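Local coordinates for cytochrome C-type biogenesis protein ccmF (Thermus thermophilus, PDB 6ZMQ), which is a membrane-embedded heme lyase of cytochrome c maturation that binds heme b and probably takes part in heme delivery across the membrane, at residues V28-A31 against L32-L36; Q149-F152 against F153-A157. All coordinates share one frame; numbering follows the deposited sequence.

Contact 1. Residues V28-A31 against L32-L36; sequences VSLA and LAFSL
Ala31 O accepts two hydrogen bonds from one residue, Ser35 N and Ser35 OG, which approach the carbonyl from opposite faces of its plane. The amide bond is the ordinary i to i+4 bond of an alpha-helix; the hydroxyl adds a second, with Ser35 OG 2.6 Å from Ala31 O. The serine's first torsion (chi1 -42°) sets OG beside the residue's own backbone N and folds it back over the preceding turn. Serine suits such a place inside a membrane, because its short polar arm can give its proton to the helix's own backbone and need not be left without a partner in an apolar setting.

The remaining rungs run from Leu32 N to Val28 O, Ala33 N to Ser29 O and Phe34 N to Leu30 O, each at 2.9 Å. Above the last of these the side chains of Leu30 and Phe34, one turn apart, lean together. The leucine, its CG swung away from the backbone N (chi1 -152°), brings CG within 3.6 Å of Phe34 CE2. Its methyl CD1 sits 4.2 Å from the centroid of the Phe34 ring, 30° off the ring normal, an off-centre CH-pi contact. Branched leucine and flat phenylalanine thus share an apolar patch on the flank of the helix.

Residues 28-36 belong to helix 20-47, a predicted transmembrane helix. Small Ala31 and Ser35 let helix 61-81 come close, at Ala67 and Ala64, while Val28 and Ser35 also meet helix 135-157.

Contact 2. Residues Q149-F152 against F153-A157; sequences QVFF and FGVMA. With PTY (phosphatidylethanolamine), chain E.
Phe151 and Val155, one helical turn apart, meet obliquely: Val155 CB lies 4.2 Å above one face of the Phe151 ring, displaced toward its rim, and methyl CG2 comes 4.1 Å from Phe151 CZ. The same ring also borders the phosphatidylethanolamine, its CD1 3.7 Å from PTY C17. With CG opposite the backbone N (chi1 177°), the phenylalanine reaches along the acyl chains. Val150 extends this apolar strip, placing CG1 3.7 Å from PTY C41. One turn on from Val150, Gly154 has no side chain to hold the lipid off, and PTY C36 lies against the helix backbone, 3.9 Å from Gly154 C.

Elsewhere on the turn Phe153 turns the edge of its ring to Gln149 O, which lies near the ring plane, 3.2 Å from CD2. Over one face of that ring sits Met156 CE, 3.6 Å above the plane and offset toward the rim; a flexible thioether, bent at its last torsion (chi3 -45°), can curl its methyl back in this way.

Beneath these side chains runs regular alpha-helical bonding in helix 135-157, a predicted transmembrane helix of the cytochrome c assembly family region: Phe153 N, Gly154 N and Val155 N bond to Gln149 O, Val150 O and Phe151 O, and a weak bond joins Met156 N to Phe152 O.

Farther out, Phe332 stacks on Phe151 and Phe329 meets it edge-to-face, both from helix 325-345. An alanine in place of Phe151 would probably open a gap between Val155 and the lipid chain, and deprive Phe332 of the ring it stacks on. Phe152 meets Trp117 of helix 110-129, its ring plane turned by about 40°.

How the contacts relate
From the N terminus, contact 1 comes first, on helix 20-47, and contact 2 follows a little over a hundred residues later on helix 135-157. Each joins consecutive turns of one helix, so neither closes a loop; one is complete before the other begins, without nesting or crossing. In space their centres are only about 9 Å apart, because the two helices pack side by side. Ser35 of contact 1 meets Gln149 of contact 2 through a weak hydrogen bond, OG to NE2 at 2.9 Å, and Val28 CG1 lies 3.8 Å from Met156 SD. Helix 61-81 touches both, as does phosphatidylethanolamine, through Leu36 in contact 1; contact 2 also reaches helices 110-129 and 325-345.

Contact 1. Residues V28-A31 against L32-L36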
ATOM      1  N   VAL A  28      17.744  -3.763 -21.040  1.00 53.03           N
ATOM      2  CA  VAL A  28      17.095  -2.461 -20.846  1.00 43.09           C
ATOM      3  C   VAL A  28      17.078  -1.660 -22.150  1.00 48.91           C
ATOM      4  O   VAL A  28      16.085  -0.982 -22.449  1.00 70.86           O
ATOM      5  CB  VAL A  28      17.699  -1.664 -19.652  1.00 35.10           C
ATOM      6  CG1 VAL A  28      17.803  -2.517 -18.419  1.00 30.25           C
ATOM      7  CG2 VAL A  28      19.058  -1.022 -19.922  1.00 41.87           C
ATOM      8  N   SER A  29      18.121  -1.794 -22.990  1.00 33.55           N
ATOM      9  CA  SER A  29      18.160  -1.043 -24.241  1.00 45.31           C
ATOM     10  C   SER A  29      17.168  -1.600 -25.253  1.00 55.74           C
ATOM     11  O   SER A  29      16.463  -0.839 -25.926  1.00 65.29           O
ATOM     12  CB  SER A  29      19.576  -1.040 -24.813  1.00 47.68           C
ATOM     13  OG  SER A  29      20.549  -0.846 -23.797  1.00 51.44           O
ATOM     14  N   LEU A  30      17.101  -2.929 -25.379  1.00 46.59           N
ATOM     15  CA  LEU A  30      16.179  -3.553 -26.312  1.00 41.23           C
ATOM     16  C   LEU A  30      14.736  -3.372 -25.856  1.00 48.96           C
ATOM     17  O   LEU A  30      13.853  -3.163 -26.686  1.00 66.50           O
ATOM     18  CB  LEU A  30      16.554  -5.030 -26.474  1.00 33.56           C
ATOM     19  CG  LEU A  30      16.262  -5.803 -27.759  1.00 34.94           C
ATOM     20  CD1 LEU A  30      16.288  -4.912 -29.002  1.00 45.62           C
ATOM     21  CD2 LEU A  30      17.315  -6.886 -27.881  1.00 34.15           C
ATOM     22  N   ALA A  31      14.493  -3.352 -24.535  1.00 43.71           N
ATOM     23  CA  ALA A  31      13.158  -3.058 -24.006  1.00 36.17           C
ATOM     24  C   ALA A  31      12.761  -1.615 -24.264  1.00 32.02           C
ATOM     25  O   ALA A  31      11.592  -1.341 -24.570  1.00 25.92           O
ATOM     26  CB  ALA A  31      13.089  -3.346 -22.500  1.00 32.17           C
ATOM     27  N   LEU A  32      13.720  -0.691 -24.125  1.00 34.53           N
ATOM     28  CA  LEU A  32      13.497   0.708 -24.459  1.00 31.28           C
ATOM     29  C   LEU A  32      13.181   0.875 -25.943  1.00 33.73           C
ATOM     30  O   LEU A  32      12.314   1.675 -26.314  1.00 38.56           O
ATOM     31  CB  LEU A  32      14.735   1.517 -24.094  1.00 50.63           C
ATOM     32  CG  LEU A  32      14.621   3.029 -23.874  1.00 63.93           C
ATOM     33  CD1 LEU A  32      15.999   3.620 -23.640  1.00 58.74           C
ATOM     34  CD2 LEU A  32      13.896   3.765 -24.972  1.00 78.03           C
ATOM     35  N   ALA A  33      13.877   0.111 -26.805  1.00 42.27           N
ATOM     36  CA  ALA A  33      13.649   0.176 -28.248  1.00 33.14           C
ATOM     37  C   ALA A  33      12.264  -0.358 -28.621  1.00 37.43           C
ATOM     38  O   ALA A  33      11.540   0.277 -29.412  1.00 48.03           O
ATOM     39  CB  ALA A  33      14.748  -0.592 -28.982  1.00 33.91           C
ATOM     40  N   PHE A  34      11.866  -1.494 -28.020  1.00 40.54           N
ATOM     41  CA  PHE A  34      10.551  -2.079 -28.287  1.00 35.81           C
ATOM     42  C   PHE A  34       9.430  -1.176 -27.789  1.00 38.98           C
ATOM     43  O   PHE A  34       8.426  -0.981 -28.484  1.00 42.07           O
ATOM     44  CB  PHE A  34      10.415  -3.462 -27.637  1.00 38.68           C
ATOM     45  CG  PHE A  34      11.288  -4.523 -28.252  1.00 33.86           C
ATOM     46  CD1 PHE A  34      11.477  -4.602 -29.634  1.00 32.96           C
ATOM     47  CD2 PHE A  34      11.894  -5.472 -27.442  1.00 25.55           C
ATOM     48  CE1 PHE A  34      12.298  -5.592 -30.194  1.00 28.70           C
ATOM     49  CE2 PHE A  34      12.710  -6.451 -27.981  1.00 35.99           C
ATOM     50  CZ  PHE A  34      12.908  -6.521 -29.365  1.00 38.86           C
ATOM     51  N   SER A  35       9.598  -0.599 -26.590  1.00 33.41           N
ATOM     52  CA  SER A  35       8.562   0.269 -26.045  1.00 36.17           C
ATOM     53  C   SER A  35       8.505   1.627 -26.745  1.00 50.72           C
ATOM     54  O   SER A  35       7.420   2.214 -26.861  1.00 74.74           O
ATOM     55  CB  SER A  35       8.747   0.415 -24.540  1.00 35.21           C
ATOM     56  OG  SER A  35       9.066  -0.841 -23.959  1.00 47.27           O
ATOM     57  N   LEU A  36       9.651   2.143 -27.221  1.00 46.04           N
ATOM     58  CA  LEU A  36       9.668   3.378 -28.006  1.00 40.53           C
ATOM     59  C   LEU A  36       8.932   3.216 -29.321  1.00 47.57           C
ATOM     60  O   LEU A  36       8.132   4.079 -29.710  1.00 56.31           O
ATOM     61  CB  LEU A  36      11.100   3.828 -28.292  1.00 36.11           C
ATOM     62  CG  LEU A  36      11.822   4.908 -27.488  1.00 30.74           C
ATOM     63  CD1 LEU A  36      13.317   4.907 -27.838  1.00 24.88           C
ATOM     64  CD2 LEU A  36      11.187   6.280 -27.696  1.00 37.25           C
TER

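Contact 2. Residues Q149-F152 against F153-A157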
ATOM      1  N   GLN A 149       6.372   2.772 -19.794  1.00 41.10           N
ATOM      2  CA  GLN A 149       7.514   1.872 -19.975  1.00 29.15           C
ATOM      3  C   GLN A 149       8.733   2.610 -20.517  1.00 35.78           C
ATOM      4  O   GLN A 149       9.867   2.338 -20.100  1.00 36.96           O
ATOM      5  CB  GLN A 149       7.147   0.738 -20.933  1.00 31.22           C
ATOM      6  CG  GLN A 149       6.055  -0.204 -20.479  1.00 39.98           C
ATOM      7  CD  GLN A 149       5.838  -1.329 -21.473  1.00 39.96           C
ATOM      8  OE1 GLN A 149       4.819  -1.996 -21.447  1.00 38.39           O
ATOM      9  NE2 GLN A 149       6.801  -1.530 -22.363  1.00 38.92           N
ATOM     10  N   VAL A 150       8.513   3.541 -21.455  1.00 43.95           N
ATOM     11  CA  VAL A 150       9.596   4.345 -22.018  1.00 43.45           C
ATOM     12  C   VAL A 150      10.202   5.257 -20.958  1.00 38.47           C
ATOM     13  O   VAL A 150      11.426   5.423 -20.911  1.00 33.24           O
ATOM     14  CB  VAL A 150       9.096   5.107 -23.266  1.00 54.82           C
ATOM     15  CG1 VAL A 150       9.873   6.386 -23.551  1.00 61.98           C
ATOM     16  CG2 VAL A 150       9.225   4.217 -24.451  1.00 58.49           C
ATOM     17  N   PHE A 151       9.375   5.793 -20.043  1.00 41.41           N
ATOM     18  CA  PHE A 151       9.924   6.583 -18.935  1.00 45.58           C
ATOM     19  C   PHE A 151      10.766   5.729 -17.999  1.00 55.25           C
ATOM     20  O   PHE A 151      11.845   6.156 -17.588  1.00 64.47           O
ATOM     21  CB  PHE A 151       8.854   7.285 -18.100  1.00 45.43           C
ATOM     22  CG  PHE A 151       9.449   8.037 -16.916  1.00 42.16           C
ATOM     23  CD1 PHE A 151      10.326   9.097 -17.126  1.00 49.06           C
ATOM     24  CD2 PHE A 151       9.211   7.627 -15.612  1.00 38.57           C
ATOM     25  CE1 PHE A 151      10.897   9.777 -16.054  1.00 52.87           C
ATOM     26  CE2 PHE A 151       9.779   8.300 -14.534  1.00 46.32           C
ATOM     27  CZ  PHE A 151      10.623   9.375 -14.758  1.00 51.77           C
ATOM     28  N   PHE A 152      10.286   4.524 -17.655  1.00 54.56           N
ATOM     29  CA  PHE A 152      11.026   3.665 -16.726  1.00 34.51           C
ATOM     30  C   PHE A 152      12.342   3.187 -17.321  1.00 35.36           C
ATOM     31  O   PHE A 152      13.376   3.207 -16.649  1.00 37.65           O
ATOM     32  CB  PHE A 152      10.188   2.457 -16.302  1.00 25.10           C
ATOM     33  CG  PHE A 152       9.219   2.761 -15.217  1.00 30.43           C
ATOM     34  CD1 PHE A 152       9.593   3.557 -14.143  1.00 31.52           C
ATOM     35  CD2 PHE A 152       7.939   2.238 -15.258  1.00 39.54           C
ATOM     36  CE1 PHE A 152       8.696   3.842 -13.141  1.00 38.14           C
ATOM     37  CE2 PHE A 152       7.035   2.518 -14.256  1.00 47.71           C
ATOM     38  CZ  PHE A 152       7.414   3.323 -13.203  1.00 50.74           C
ATOM     39  N   PHE A 153      12.342   2.824 -18.597  1.00 31.70           N
ATOM     40  CA  PHE A 153      13.580   2.314 -19.163  1.00 33.48           C
ATOM     41  C   PHE A 153      14.498   3.438 -19.643  1.00 39.90           C
ATOM     42  O   PHE A 153      15.719   3.261 -19.658  1.00 55.22           O
ATOM     43  CB  PHE A 153      13.259   1.290 -20.247  1.00 35.65           C
ATOM     44  CG  PHE A 153      12.844  -0.044 -19.676  1.00 39.80           C
ATOM     45  CD1 PHE A 153      13.801  -0.951 -19.255  1.00 52.23           C
ATOM     46  CD2 PHE A 153      11.503  -0.357 -19.486  1.00 32.17           C
ATOM     47  CE1 PHE A 153      13.435  -2.167 -18.699  1.00 49.62           C
ATOM     48  CE2 PHE A 153      11.126  -1.574 -18.931  1.00 33.73           C
ATOM     49  CZ  PHE A 153      12.099  -2.472 -18.537  1.00 42.88           C
ATOM     50  N   GLY A 154      13.948   4.607 -19.989  1.00 39.55           N
ATOM     51  CA  GLY A 154      14.779   5.790 -20.155  1.00 45.61           C
ATOM     52  C   GLY A 154      15.449   6.225 -18.865  1.00 49.59           C
ATOM     53  O   GLY A 154      16.665   6.434 -18.829  1.00 62.90           O
ATOM     54  N   VAL A 155      14.683   6.282 -17.763  1.00 45.42           N
ATOM     55  CA  VAL A 155      15.229   6.686 -16.465  1.00 46.33           C
ATOM     56  C   VAL A 155      16.098   5.572 -15.879  1.00 67.15           C
ATOM     57  O   VAL A 155      16.760   5.755 -14.854  1.00 90.36           O
ATOM     58  CB  VAL A 155      14.092   7.093 -15.499  1.00 41.53           C
ATOM     59  CG1 VAL A 155      13.467   5.893 -14.772  1.00 51.04           C
ATOM     60  CG2 VAL A 155      14.542   8.162 -14.510  1.00 35.24           C
ATOM     61  N   MET A 156      15.989   4.363 -16.433  1.00 60.58           N
ATOM     62  CA  MET A 156      16.916   3.290 -16.115  1.00 60.39           C
ATOM     63  C   MET A 156      18.150   3.307 -17.019  1.00 58.78           C
ATOM     64  O   MET A 156      19.171   2.708 -16.676  1.00 67.81           O
ATOM     65  CB  MET A 156      16.186   1.957 -16.241  1.00 60.77           C
ATOM     66  CG  MET A 156      16.728   0.801 -15.414  1.00 56.21           C
ATOM     67  SD  MET A 156      15.744  -0.668 -15.781  1.00 56.26           S
ATOM     68  CE  MET A 156      14.070  -0.008 -15.718  1.00 58.28           C
ATOM     69  N   ALA A 157      18.067   3.912 -18.209  1.00 67.01           N
ATOM     70  CA  ALA A 157      19.199   3.832 -19.125  1.00 59.28           C
ATOM     71  C   ALA A 157      20.107   5.054 -19.129  1.00 55.58           C
ATOM     72  O   ALA A 157      21.326   4.881 -19.034  1.00 54.89           O
ATOM     73  CB  ALA A 157      18.726   3.589 -20.560  1.00 64.92           C
TER
HETATM   74  C1  PTY E 704      19.311  16.387 -15.664  1.00112.70           C
HETATM   75  C2  PTY E 704      23.596  20.589 -11.764  1.00 95.83           C
HETATM   76  C3  PTY E 704      22.225  20.012 -11.409  1.00 97.08           C
HETATM   77  O4  PTY E 704      19.656  15.037 -15.552  1.00108.88           O
HETATM   78  C5  PTY E 704      18.713  17.030 -13.290  1.00104.98           C
HETATM   79  C6  PTY E 704      18.177  16.790 -14.715  1.00106.78           C
HETATM   80  O7  PTY E 704      17.117  15.849 -14.731  1.00103.46           O
HETATM   81  C8  PTY E 704      16.014  16.167 -15.563  1.00 92.46           C
HETATM   82  O10 PTY E 704      16.063  17.127 -16.256  1.00100.69           O
HETATM   83  C11 PTY E 704      14.737  15.303 -15.592  1.00 77.64           C
HETATM   84  C12 PTY E 704      13.749  15.726 -16.701  1.00 63.40           C
HETATM   85  C13 PTY E 704      12.290  15.315 -16.405  1.00 48.74           C
HETATM   86  C14 PTY E 704      11.547  14.731 -17.618  1.00 42.70           C
HETATM   87  C15 PTY E 704      10.504  13.679 -17.206  1.00 41.10           C
HETATM   88  C16 PTY E 704       9.300  13.606 -18.162  1.00 39.15           C
HETATM   89  C17 PTY E 704       9.163  12.195 -18.758  1.00 35.49           C
HETATM   90  C18 PTY E 704       7.716  11.823 -19.116  1.00 35.78           C
HETATM   91  C19 PTY E 704       7.680  10.506 -19.902  1.00 43.34           C
HETATM   92  C20 PTY E 704       6.311  10.300 -20.565  1.00 50.54           C
HETATM   93  C21 PTY E 704       6.420   9.358 -21.769  1.00 54.65           C
HETATM   94  C22 PTY E 704       5.539   9.843 -22.928  1.00 65.92           C
HETATM   95  C23 PTY E 704       4.087   9.392 -22.739  1.00 76.57           C
HETATM   96  C24 PTY E 704       3.246   9.756 -23.969  1.00 68.70           C
HETATM   97  C25 PTY E 704       1.849   9.130 -23.910  1.00 55.34           C
HETATM   98  C26 PTY E 704       0.782  10.227 -23.897  1.00 42.70           C
HETATM   99  C27 PTY E 704      -0.444   9.799 -24.703  1.00 36.68           C
HETATM  100  C28 PTY E 704      -1.630  10.651 -24.262  1.00 31.52           C
HETATM  101  C29 PTY E 704      -2.692  10.716 -25.354  1.00 29.06           C
HETATM  102  C30 PTY E 704      20.218  14.532 -16.733  1.00 97.46           C
HETATM  103  C31 PTY E 704      19.302  14.101 -17.879  1.00 84.74           C
HETATM  104  O30 PTY E 704      21.397  14.456 -16.852  1.00 95.70           O
HETATM  105  C32 PTY E 704      18.236  13.144 -17.342  1.00 71.14           C
HETATM  106  C33 PTY E 704      17.142  12.885 -18.381  1.00 59.33           C
HETATM  107  C34 PTY E 704      16.239  11.747 -17.896  1.00 53.13           C
HETATM  108  C35 PTY E 704      15.094  11.525 -18.888  1.00 52.38           C
HETATM  109  C36 PTY E 704      14.607  10.075 -18.844  1.00 58.17           C
HETATM  110  C37 PTY E 704      14.034   9.688 -20.208  1.00 73.52           C
HETATM  111  C38 PTY E 704      12.559   9.310 -20.060  1.00 68.82           C
HETATM  112  C39 PTY E 704      11.901   9.116 -21.427  1.00 74.54           C
HETATM  113  C40 PTY E 704      11.002  10.314 -21.735  1.00 83.29           C
HETATM  114  C41 PTY E 704      10.077  10.021 -22.918  1.00 79.67           C
HETATM  115  C42 PTY E 704      10.735  10.480 -24.218  1.00 63.56           C
HETATM  116  C43 PTY E 704       9.660  10.720 -25.274  1.00 51.60           C
HETATM  117  C44 PTY E 704       9.679   9.556 -26.259  1.00 44.85           C
HETATM  118  P1  PTY E 704      20.767  18.743 -13.178  0.38109.61           P
HETATM  119  O11 PTY E 704      22.020  18.812 -12.104  1.00102.80           O
HETATM  120  O12 PTY E 704      19.730  19.773 -12.798  1.00113.21           O
HETATM  121  O13 PTY E 704      21.310  19.096 -14.540  1.00116.29           O
HETATM  122  O14 PTY E 704      20.108  17.225 -13.246  1.00106.10           O
HETATM  123  N1  PTY E 704      23.427  21.924 -12.311  1.00 96.14           N